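Beta-mannosidase (Trichoderma harzianum, PDB 4CVU) probably hydrolyses beta-mannosidic bonds to release terminal mannose from mannosides and oligosaccharides, as a fungal beta-mannosidase of glycoside hydrolase family 2. Local coordinates at residues 692-697 with 756-761; 791-796 with 824-829. All blocks are in the same frame, centred on the assembly; numbering follows the deposited sequence.

Contact 1 (692-697 with 756-761); sequences RGSGLP and WVTSDL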
loop_
_atom_site.group_PDB
_atom_site.type_symbol
_atom_site.label_atom_id
_atom_site.label_comp_id
_atom_site.label_asym_id
_atom_site.label_seq_id
_atom_site.Cartn_x
_atom_site.Cartn_y
_atom_site.Cartn_z
ATOM N N ARG A 692 -18.240 -37.207 17.294
ATOM C CA ARG A 692 -18.639 -38.155 18.369
ATOM C C ARG A 692 -20.147 -38.452 18.387
ATOM O O ARG A 692 -20.603 -39.550 18.768
ATOM C CB ARG A 692 -18.207 -37.601 19.730
ATOM C CG ARG A 692 -18.556 -38.523 20.897
ATOM C CD ARG A 692 -18.212 -37.955 22.255
ATOM N NE ARG A 692 -19.003 -36.773 22.567
ATOM C CZ ARG A 692 -18.881 -36.056 23.683
ATOM N NH1 ARG A 692 -18.002 -36.397 24.622
ATOM N NH2 ARG A 692 -19.636 -34.973 23.857
ATOM N N GLY A 693 -20.934 -37.439 18.058
ATOM C CA GLY A 693 -22.376 -37.588 17.958
ATOM C C GLY A 693 -22.858 -38.648 16.967
ATOM O O GLY A 693 -23.988 -39.066 17.052
ATOM N N SER A 694 -21.995 -39.069 16.039
ATOM C CA SER A 694 -22.294 -40.157 15.110
ATOM C C SER A 694 -22.691 -41.422 15.845
ATOM O O SER A 694 -23.516 -42.172 15.353
ATOM C CB SER A 694 -21.070 -40.466 14.227
ATOM O OG SER A 694 -19.985 -40.979 15.006
ATOM N N GLY A 695 -22.069 -41.656 17.004
ATOM C CA GLY A 695 -22.367 -42.826 17.846
ATOM C C GLY A 695 -23.301 -42.609 19.024
ATOM O O GLY A 695 -23.417 -43.482 19.865
ATOM N N LEU A 696 -23.951 -41.444 19.099
ATOM C CA LEU A 696 -24.926 -41.136 20.187
ATOM C C LEU A 696 -26.343 -41.077 19.584
ATOM O O LEU A 696 -26.482 -41.180 18.377
ATOM C CB LEU A 696 -24.510 -39.840 20.919
ATOM C CG LEU A 696 -23.052 -39.810 21.428
ATOM C CD1 LEU A 696 -22.679 -38.453 22.031
ATOM C CD2 LEU A 696 -22.796 -40.920 22.441
ATOM N N PRO A 697 -27.396 -40.938 20.413
ATOM C CA PRO A 697 -28.762 -41.142 19.881
ATOM C C PRO A 697 -29.180 -40.212 18.747
ATOM O O PRO A 697 -30.072 -40.545 18.001
ATOM C CB PRO A 697 -29.668 -40.938 21.111
ATOM C CG PRO A 697 -28.797 -41.287 22.279
ATOM C CD PRO A 697 -27.419 -40.765 21.883
ATOM N N TRP A 756 -12.311 -39.879 23.753
ATOM C CA TRP A 756 -13.094 -40.737 22.880
ATOM C C TRP A 756 -12.363 -40.928 21.583
ATOM O O TRP A 756 -11.677 -40.002 21.115
ATOM C CB TRP A 756 -14.422 -40.069 22.564
ATOM C CG TRP A 756 -15.322 -39.884 23.730
ATOM C CD1 TRP A 756 -15.145 -39.049 24.771
ATOM C CD2 TRP A 756 -16.573 -40.529 23.932
ATOM N NE1 TRP A 756 -16.223 -39.126 25.630
ATOM C CE2 TRP A 756 -17.118 -40.026 25.125
ATOM C CE3 TRP A 756 -17.314 -41.454 23.188
ATOM C CZ2 TRP A 756 -18.357 -40.443 25.621
ATOM C CZ3 TRP A 756 -18.541 -41.877 23.683
ATOM C CH2 TRP A 756 -19.050 -41.374 24.895
ATOM N N VAL A 757 -12.518 -42.115 20.998
ATOM C CA VAL A 757 -12.023 -42.393 19.660
ATOM C C VAL A 757 -13.213 -42.476 18.684
ATOM O O VAL A 757 -14.190 -43.225 18.922
ATOM C CB VAL A 757 -11.205 -43.689 19.605
ATOM C CG1 VAL A 757 -10.877 -44.066 18.169
ATOM C CG2 VAL A 757 -9.918 -43.566 20.422
ATOM N N THR A 758 -13.099 -41.757 17.565
ATOM C CA THR A 758 -14.194 -41.639 16.598
ATOM C C THR A 758 -13.680 -41.950 15.211
ATOM O O THR A 758 -12.607 -41.502 14.850
ATOM C CB THR A 758 -14.798 -40.208 16.617
ATOM O OG1 THR A 758 -15.342 -39.920 17.910
ATOM C CG2 THR A 758 -15.911 -40.080 15.600
ATOM N N SER A 759 -14.446 -42.723 14.437
ATOM C CA SER A 759 -14.002 -43.204 13.115
ATOM C C SER A 759 -15.093 -43.004 12.089
ATOM O O SER A 759 -16.241 -43.298 12.382
ATOM C CB SER A 759 -13.646 -44.704 13.182
ATOM O OG SER A 759 -13.483 -45.247 11.894
ATOM N N ASP A 760 -14.749 -42.527 10.890
ATOM C CA ASP A 760 -15.757 -42.415 9.835
ATOM C C ASP A 760 -15.753 -43.563 8.801
ATOM O O ASP A 760 -16.456 -43.502 7.775
ATOM C CB ASP A 760 -15.673 -41.056 9.144
ATOM C CG ASP A 760 -14.468 -40.918 8.234
ATOM O OD1 ASP A 760 -13.612 -41.852 8.148
ATOM O OD2 ASP A 760 -14.385 -39.841 7.610
ATOM N N LEU A 761 -14.938 -44.574 9.067
ATOM C CA LEU A 761 -14.804 -45.709 8.163
ATOM C C LEU A 761 -16.081 -46.544 8.184
ATOM O O LEU A 761 -16.860 -46.486 9.150
ATOM C CB LEU A 761 -13.597 -46.561 8.552
ATOM C CG LEU A 761 -12.246 -45.852 8.503
ATOM C CD1 LEU A 761 -11.195 -46.714 9.197
ATOM C CD2 LEU A 761 -11.818 -45.504 7.084
HETATM O O HOH W 1 -18.219 -41.220 13.082
#

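Contact 2 (791-796 with 824-829); sequences TKFNVG and IELTAH. With CD (cadmium ion), chain Z.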
loop_
_atom_site.group_PDB
_atom_site.type_symbol
_atom_site.label_atom_id
_atom_site.label_comp_id
_atom_site.label_asym_id
_atom_site.label_seq_id
_atom_site.Cartn_x
_atom_site.Cartn_y
_atom_site.Cartn_z
ATOM N N THR A 791 -3.540 -47.490 25.695
ATOM C CA THR A 791 -4.761 -48.260 25.737
ATOM C C THR A 791 -5.212 -48.652 24.326
ATOM O O THR A 791 -5.060 -47.873 23.375
ATOM C CB THR A 791 -5.880 -47.505 26.475
ATOM O OG1 THR A 791 -7.090 -48.264 26.387
ATOM C CG2 THR A 791 -6.113 -46.151 25.859
ATOM N N LYS A 792 -5.734 -49.873 24.210
ATOM C CA LYS A 792 -6.289 -50.382 22.961
ATOM C C LYS A 792 -7.759 -49.986 22.859
ATOM O O LYS A 792 -8.403 -49.704 23.859
ATOM C CB LYS A 792 -6.145 -51.920 22.877
ATOM C CG LYS A 792 -4.745 -52.405 22.507
ATOM C CD LYS A 792 -4.512 -53.873 22.857
ATOM N N PHE A 793 -8.273 -49.962 21.637
ATOM C CA PHE A 793 -9.690 -49.649 21.392
ATOM C C PHE A 793 -10.257 -50.461 20.234
ATOM O O PHE A 793 -9.537 -50.881 19.336
ATOM C CB PHE A 793 -9.902 -48.146 21.123
ATOM C CG PHE A 793 -9.261 -47.658 19.852
ATOM C CD1 PHE A 793 -9.930 -47.754 18.638
ATOM C CD2 PHE A 793 -7.992 -47.111 19.862
ATOM C CE1 PHE A 793 -9.334 -47.326 17.466
ATOM C CE2 PHE A 793 -7.401 -46.675 18.685
ATOM C CZ PHE A 793 -8.068 -46.789 17.488
ATOM N N ASN A 794 -11.564 -50.676 20.288
ATOM C CA ASN A 794 -12.337 -51.094 19.126
ATOM C C ASN A 794 -13.440 -50.087 18.907
ATOM O O ASN A 794 -14.103 -49.689 19.856
ATOM C CB ASN A 794 -12.949 -52.467 19.328
ATOM C CG ASN A 794 -11.919 -53.560 19.262
ATOM O OD1 ASN A 794 -11.675 -54.115 18.205
ATOM N ND2 ASN A 794 -11.280 -53.842 20.382
ATOM N N VAL A 795 -13.629 -49.682 17.655
ATOM C CA VAL A 795 -14.655 -48.707 17.314
ATOM C C VAL A 795 -15.454 -49.176 16.112
ATOM O O VAL A 795 -14.881 -49.631 15.116
ATOM C CB VAL A 795 -14.032 -47.308 17.082
ATOM C CG1 VAL A 795 -13.180 -47.272 15.806
ATOM C CG2 VAL A 795 -15.120 -46.248 17.040
ATOM N N GLY A 796 -16.776 -49.070 16.214
ATOM C CA GLY A 796 -17.680 -49.470 15.148
ATOM C C GLY A 796 -17.585 -48.603 13.897
ATOM O O GLY A 796 -16.980 -47.507 13.896
ATOM N N ILE A 824 -1.211 -37.039 23.027
ATOM C CA ILE A 824 -2.065 -38.133 22.582
ATOM C C ILE A 824 -1.701 -38.566 21.161
ATOM O O ILE A 824 -1.730 -37.754 20.258
ATOM C CB ILE A 824 -3.522 -37.656 22.586
ATOM C CG1 ILE A 824 -3.945 -37.258 24.011
ATOM C CG2 ILE A 824 -4.442 -38.735 22.035
ATOM C CD1 ILE A 824 -5.178 -36.401 24.053
ATOM N N GLU A 825 -1.356 -39.838 20.972
ATOM C CA GLU A 825 -1.119 -40.390 19.638
ATOM C C GLU A 825 -1.893 -41.678 19.438
ATOM O O GLU A 825 -1.726 -42.654 20.197
ATOM C CB GLU A 825 0.355 -40.660 19.350
ATOM C CG GLU A 825 1.288 -39.581 19.865
ATOM C CD GLU A 825 2.659 -39.562 19.177
ATOM O OE1 GLU A 825 2.984 -40.477 18.353
ATOM O OE2 GLU A 825 3.407 -38.599 19.462
ATOM N N LEU A 826 -2.710 -41.659 18.386
ATOM C CA LEU A 826 -3.517 -42.772 17.973
ATOM C C LEU A 826 -2.903 -43.452 16.765
ATOM O O LEU A 826 -2.412 -42.782 15.855
ATOM C CB LEU A 826 -4.919 -42.289 17.643
ATOM C CG LEU A 826 -5.898 -43.317 17.060
ATOM C CD1 LEU A 826 -7.321 -42.945 17.457
ATOM C CD2 LEU A 826 -5.776 -43.434 15.547
ATOM N N THR A 827 -2.931 -44.793 16.777
ATOM C CA THR A 827 -2.621 -45.603 15.593
ATOM C C THR A 827 -3.719 -46.640 15.429
ATOM O O THR A 827 -4.220 -47.177 16.416
ATOM C CB THR A 827 -1.279 -46.348 15.712
ATOM O OG1 THR A 827 -0.245 -45.410 15.965
ATOM C CG2 THR A 827 -0.959 -47.079 14.424
ATOM N N ALA A 828 -4.095 -46.896 14.182
ATOM C CA ALA A 828 -5.158 -47.847 13.869
ATOM C C ALA A 828 -4.933 -48.430 12.500
ATOM O O ALA A 828 -4.173 -47.909 11.698
ATOM C CB ALA A 828 -6.530 -47.189 13.947
ATOM N N HIS A 829 -5.602 -49.539 12.252
ATOM C CA HIS A 829 -5.453 -50.263 10.995
ATOM C C HIS A 829 -6.805 -50.599 10.426
ATOM O O HIS A 829 -7.690 -51.031 11.143
ATOM C CB HIS A 829 -4.631 -51.529 11.233
ATOM C CG HIS A 829 -3.237 -51.241 11.674
ATOM N ND1 HIS A 829 -2.224 -50.955 10.783
ATOM C CD2 HIS A 829 -2.696 -51.145 12.911
ATOM C CE1 HIS A 829 -1.112 -50.711 11.452
ATOM N NE2 HIS A 829 -1.370 -50.825 12.743
HETATM CD CD CD Z . 5.895 -39.117 19.928
#

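Contact 1 (692-697 with 756-761)
R692 leaves its backbone with CG opposite the amide N, runs straight to CD, and then bends at chi3 (65°), a course that leaves CD over the W756 indole face and brings NH1 to W756 NE1. R692 CD is 3.7 Å from the centroid of the W756 five-membered ring, a CH-pi contact. The charge follows: R692 CZ lies 4.7 Å from the same centroid, 20° off the ring normal and over the face, a cation-pi pair. Since the guanidinium and indole planes stand 71° apart, the group meets the ring by an edge and is not stacked flat. R692 NH1 and W756 NE1 approach to 3.4 Å, but both are donors; NE1 bonds to E754, and NH1 has a long, weak ion pair with that carboxylate. T758 OG1 lies 3.8 Å from R692 CA. At the other end a water donates to both S694 OG (2.6 Å) and S759 O (3.0 Å), while S694 OG also bonds to R691 O. R692, closing helix 664-692, lies against strand 752-759, with S694 of the following 3-10 turn at its margin; F745 of strand 740-747 meets both R692 and W756, and T800 of strand 799-807 bonds T758 OG1.

Contact 2 (791-796 with 824-829)
The F793 ring meets strand 821-830 through its CE2 and CZ atoms, with L826 CD1, A828 CB and the T827 carbonyl oxygen all approaching obliquely. CZ is 3.9 Å from L826 CD1 and equally 3.9 Å from A828 CB, so one ring atom bridges side chains two residues apart on the same strand. T827 O comes within 3.9 Å of F793 CE2, a van der Waals contact to a backbone group. Chi1 of F793 (66°) sets CG between the backbone N and the carbonyl carbon, and the ring is directed at strand 821-830. L826 has CG anti to its own N and lies across F793 at about a right angle, its CD1 branch doing the touching. No hydrogen bond links the segments, whose strand axes approach to 9.1 Å at 51°. Without the ring, as with an alanine here, L826 and A828 would probably lose the apolar partner they share and a gap would open beside them. E825, just before L826 on strand 821-830, has an extended chain that brings OE2 to 2.6 Å from a cadmium ion. Strand 765-774 lies between the two strands and pairs antiparallel with each, while V757 and I803 from the other sheet also touch F793; two packed antiparallel sheets of this kind form the beta-sandwich core expected of a mannosidase Ig/CBM-like domain.

Following the chain, helix 664-692 ends where contact 1 begins, and 58 intervening residues, including strand 702-705, pass before 756-761 closes that loop. Strand 702-705 pairs in parallel with 380-389, consistent with the (beta/alpha)8 barrel of the family, so contact 1 probably ties the segment leading into the last strand of that barrel to the Ig-like domain. Contact 2 opens only later and closes a 27-residue loop containing strand 799-807; the two are in series, neither nested nor crossing. Their centres lie 13 Å apart, and strand 752-759 joins them: W756 and T758 serve contact 1, whereas V757 CG1 reaches F793 CE1 (3.7 Å) and L826 CD1 (3.8 Å) in contact 2.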